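Local coordinates for putative NAD(P)H-flavin oxidoreductase (Streptococcus pyogenes serotype M1, PDB 2HAY), which binds flavin mononucleotide and probably uses NADH or NADPH in redox reactions on nitrogenous compounds, at residues A94-P99 against L122-Q127. Sequence-based numbering, arbitrary orientation.
Sequences ARYDSP and LYESFQ. With SO4 (sulfate ion), chain G.
Gln127, reaching from helix 116-130, reads the backbone of the loop at 94-99 through both ends of its carboxamide, a worked example of a side-chain amide standing in for a peptide partner. Its NE2 donates to Ala94 O at 2.8 Å, nearly straight (165°), with the acceptor almost in the amide plane; OE1 takes a weak, bent bond from Tyr96 N at 2.7 Å. CG lies anti to the carbonyl carbon (chi1 -66°) and the chain runs extended from there, carrying the amide across to the loop.

Beside this polar grip, Tyr96 packs its ring against the extended side chain of Glu124, crossing the helix rather than following it. One face receives Glu124: CG stands 3.7 Å from the ring centroid in a CH-pi contact, while the carboxylate stacks on the ring with planes only 6° apart. The ring is nearly perpendicular to the Gln127 amide, whose OE1 meets it at the edge near CD1. Over the opposite face lies Asp97 OD2, which also forms a salt bridge with Arg95 NH1 at 2.9 Å. At the polar tips, Lys128 bonds both Tyr96 OH and Glu124 OE2, tying phenol and carboxylate together.

Within the loop, Arg95 to Ser98 form a type I turn leading into helix 99-106, whose N-cap is Ser98. Held by one straight bond and one weak one, the amide of Gln127 probably has its flip state set by the carbonyl and N-H it faces, and the Lys128 ammonium probably offsets the carboxylate charge that would otherwise lie against an electron-rich ring.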
ATOM      1  N   ALA B  94       8.954  15.605   2.715  1.00 26.87           N
ATOM      2  CA  ALA B  94       8.184  15.965   1.523  1.00 27.00           C
ATOM      3  C   ALA B  94       7.075  16.946   1.892  1.00 26.81           C
ATOM      4  O   ALA B  94       5.900  16.665   1.674  1.00 27.13           O
ATOM      5  CB  ALA B  94       7.650  14.674   0.806  1.00 26.90           C
ATOM      6  N   ARG B  95       7.465  18.106   2.437  1.00 26.54           N
ATOM      7  CA  ARG B  95       6.540  19.152   2.846  1.00 26.12           C
ATOM      8  C   ARG B  95       6.058  19.889   1.592  1.00 27.02           C
ATOM      9  O   ARG B  95       6.748  19.899   0.577  1.00 26.62           O
ATOM     10  CB  ARG B  95       7.264  20.130   3.793  1.00 25.92           C
ATOM     11  CG  ARG B  95       6.344  20.923   4.734  1.00 26.83           C
ATOM     12  CD  ARG B  95       7.163  21.644   5.817  1.00 25.66           C
ATOM     13  NE  ARG B  95       6.338  22.511   6.636  1.00 25.83           N
ATOM     14  CZ  ARG B  95       6.082  23.796   6.376  1.00 26.95           C
ATOM     15  NH1 ARG B  95       6.600  24.392   5.297  1.00 26.14           N
ATOM     16  NH2 ARG B  95       5.292  24.486   7.193  1.00 24.77           N
ATOM     17  N   TYR B  96       4.891  20.524   1.668  1.00 27.04           N
ATOM     18  CA  TYR B  96       4.310  21.213   0.512  1.00 27.80           C
ATOM     19  C   TYR B  96       5.278  22.182  -0.191  1.00 28.20           C
ATOM     20  O   TYR B  96       5.185  22.359  -1.408  1.00 27.87           O
ATOM     21  CB  TYR B  96       3.003  21.941   0.883  1.00 27.29           C
ATOM     22  CG  TYR B  96       3.179  23.029   1.915  1.00 27.92           C
ATOM     23  CD1 TYR B  96       3.115  22.738   3.273  1.00 26.67           C
ATOM     24  CD2 TYR B  96       3.417  24.350   1.528  1.00 26.55           C
ATOM     25  CE1 TYR B  96       3.307  23.726   4.218  1.00 26.96           C
ATOM     26  CE2 TYR B  96       3.623  25.363   2.482  1.00 27.30           C
ATOM     27  CZ  TYR B  96       3.548  25.040   3.815  1.00 26.74           C
ATOM     28  OH  TYR B  96       3.727  26.021   4.760  1.00 29.36           O
ATOM     29  N   ASP B  97       6.214  22.787   0.558  1.00 28.52           N
ATOM     30  CA  ASP B  97       7.129  23.762  -0.040  1.00 28.63           C
ATOM     31  C   ASP B  97       8.520  23.215  -0.366  1.00 29.32           C
ATOM     32  O   ASP B  97       9.427  23.982  -0.679  1.00 29.76           O
ATOM     33  CB  ASP B  97       7.221  25.019   0.833  1.00 29.33           C
ATOM     34  CG  ASP B  97       7.755  24.726   2.220  1.00 29.89           C
ATOM     35  OD1 ASP B  97       8.321  25.645   2.851  1.00 31.07           O
ATOM     36  OD2 ASP B  97       7.630  23.564   2.661  1.00 29.80           O
ATOM     37  N   SER B  98       8.678  21.891  -0.284  1.00 29.69           N
ATOM     38  CA  SER B  98       9.950  21.209  -0.557  1.00 30.39           C
ATOM     39  C   SER B  98      10.264  21.161  -2.056  1.00 30.64           C
ATOM     40  O   SER B  98       9.357  21.295  -2.887  1.00 31.15           O
ATOM     41  CB  SER B  98       9.895  19.778  -0.041  1.00 29.64           C
ATOM     42  OG  SER B  98       8.998  19.017  -0.837  1.00 30.68           O
ATOM     43  N   PRO B  99      11.551  20.991  -2.402  1.00 31.02           N
ATOM     44  CA  PRO B  99      11.970  20.817  -3.803  1.00 30.86           C
ATOM     45  C   PRO B  99      11.325  19.585  -4.439  1.00 30.41           C
ATOM     46  O   PRO B  99      10.891  19.659  -5.586  1.00 30.64           O
ATOM     47  CB  PRO B  99      13.500  20.674  -3.708  1.00 30.72           C
ATOM     48  CG  PRO B  99      13.870  21.338  -2.413  1.00 31.48           C
ATOM     49  CD  PRO B  99      12.709  21.007  -1.486  1.00 31.04           C
ATOM     50  N   LEU B 122      -3.054  24.373  -2.646  1.00 31.16           N
ATOM     51  CA  LEU B 122      -3.834  23.182  -2.318  1.00 31.17           C
ATOM     52  C   LEU B 122      -3.018  22.159  -1.528  1.00 30.16           C
ATOM     53  O   LEU B 122      -3.511  21.533  -0.577  1.00 29.25           O
ATOM     54  CB  LEU B 122      -4.341  22.493  -3.587  1.00 32.11           C
ATOM     55  CG  LEU B 122      -5.851  22.231  -3.585  1.00 35.90           C
ATOM     56  CD1 LEU B 122      -6.204  21.403  -4.814  1.00 38.29           C
ATOM     57  CD2 LEU B 122      -6.345  21.574  -2.258  1.00 37.17           C
ATOM     58  N   TYR B 123      -1.778  21.957  -1.948  1.00 28.98           N
ATOM     59  CA  TYR B 123      -0.931  20.966  -1.265  1.00 28.37           C
ATOM     60  C   TYR B 123      -0.657  21.440   0.147  1.00 27.00           C
ATOM     61  O   TYR B 123      -0.559  20.635   1.051  1.00 26.20           O
ATOM     62  CB  TYR B 123       0.371  20.685  -2.022  1.00 29.12           C
ATOM     63  CG  TYR B 123       0.199  20.054  -3.395  1.00 29.85           C
ATOM     64  CD1 TYR B 123       1.225  20.104  -4.327  1.00 30.71           C
ATOM     65  CD2 TYR B 123      -0.996  19.435  -3.768  1.00 32.45           C
ATOM     66  CE1 TYR B 123       1.083  19.539  -5.581  1.00 32.33           C
ATOM     67  CE2 TYR B 123      -1.153  18.855  -5.024  1.00 31.85           C
ATOM     68  CZ  TYR B 123      -0.098  18.911  -5.925  1.00 31.95           C
ATOM     69  OH  TYR B 123      -0.232  18.363  -7.183  1.00 33.31           O
ATOM     70  N   GLU B 124      -0.585  22.753   0.324  1.00 26.58           N
ATOM     71  CA  GLU B 124      -0.409  23.351   1.646  1.00 26.61           C
ATOM     72  C   GLU B 124      -1.585  23.041   2.583  1.00 26.46           C
ATOM     73  O   GLU B 124      -1.386  22.538   3.680  1.00 25.58           O
ATOM     74  CB  GLU B 124      -0.174  24.872   1.566  1.00 25.71           C
ATOM     75  CG  GLU B 124       0.002  25.506   2.960  1.00 25.98           C
ATOM     76  CD  GLU B 124       0.402  26.967   2.931  1.00 28.56           C
ATOM     77  OE1 GLU B 124       0.614  27.507   1.820  1.00 33.54           O
ATOM     78  OE2 GLU B 124       0.504  27.588   4.026  1.00 30.08           O
ATOM     79  N   SER B 125      -2.809  23.355   2.155  1.00 26.68           N
ATOM     80  CA  SER B 125      -3.970  23.072   3.003  1.00 27.19           C
ATOM     81  C   SER B 125      -4.153  21.581   3.181  1.00 26.56           C
ATOM     82  O   SER B 125      -4.590  21.144   4.241  1.00 26.52           O
ATOM     83  CB  SER B 125      -5.260  23.729   2.492  1.00 27.48           C
ATOM     84  OG  SER B 125      -5.577  23.277   1.192  1.00 30.22           O
ATOM     85  N   PHE B 126      -3.808  20.813   2.150  1.00 26.33           N
ATOM     86  CA  PHE B 126      -3.840  19.356   2.221  1.00 26.05           C
ATOM     87  C   PHE B 126      -2.950  18.832   3.361  1.00 26.13           C
ATOM     88  O   PHE B 126      -3.383  17.992   4.146  1.00 26.59           O
ATOM     89  CB  PHE B 126      -3.426  18.733   0.885  1.00 26.01           C
ATOM     90  CG  PHE B 126      -3.260  17.229   0.927  1.00 27.13           C
ATOM     91  CD1 PHE B 126      -2.004  16.641   0.728  1.00 29.25           C
ATOM     92  CD2 PHE B 126      -4.370  16.390   1.147  1.00 26.17           C
ATOM     93  CE1 PHE B 126      -1.858  15.229   0.749  1.00 31.09           C
ATOM     94  CE2 PHE B 126      -4.245  14.999   1.180  1.00 26.00           C
ATOM     95  CZ  PHE B 126      -3.002  14.408   0.981  1.00 27.83           C
ATOM     96  N   GLN B 127      -1.720  19.330   3.463  1.00 26.19           N
ATOM     97  CA  GLN B 127      -0.812  18.883   4.534  1.00 26.91           C
ATOM     98  C   GLN B 127      -1.101  19.494   5.905  1.00 27.19           C
ATOM     99  O   GLN B 127      -0.868  18.860   6.922  1.00 27.38           O
ATOM    100  CB  GLN B 127       0.646  19.131   4.150  1.00 26.71           C
ATOM    101  CG  GLN B 127       1.130  18.271   2.956  1.00 26.19           C
ATOM    102  CD  GLN B 127       2.643  18.264   2.825  1.00 26.19           C
ATOM    103  OE1 GLN B 127       3.324  19.120   3.385  1.00 23.49           O
ATOM    104  NE2 GLN B 127       3.173  17.294   2.094  1.00 24.74           N
TER
HETATM  105  S   SO4 G 802      -3.883  16.228  -7.889  1.00135.96           S
HETATM  106  O1  SO4 G 802      -3.520  17.660  -7.630  1.00135.78           O
HETATM  107  O2  SO4 G 802      -4.105  15.609  -6.510  1.00136.01           O
HETATM  108  O3  SO4 G 802      -5.205  16.182  -8.783  1.00136.13           O
HETATM  109  O4  SO4 G 802      -2.696  15.456  -8.638  1.00136.05           O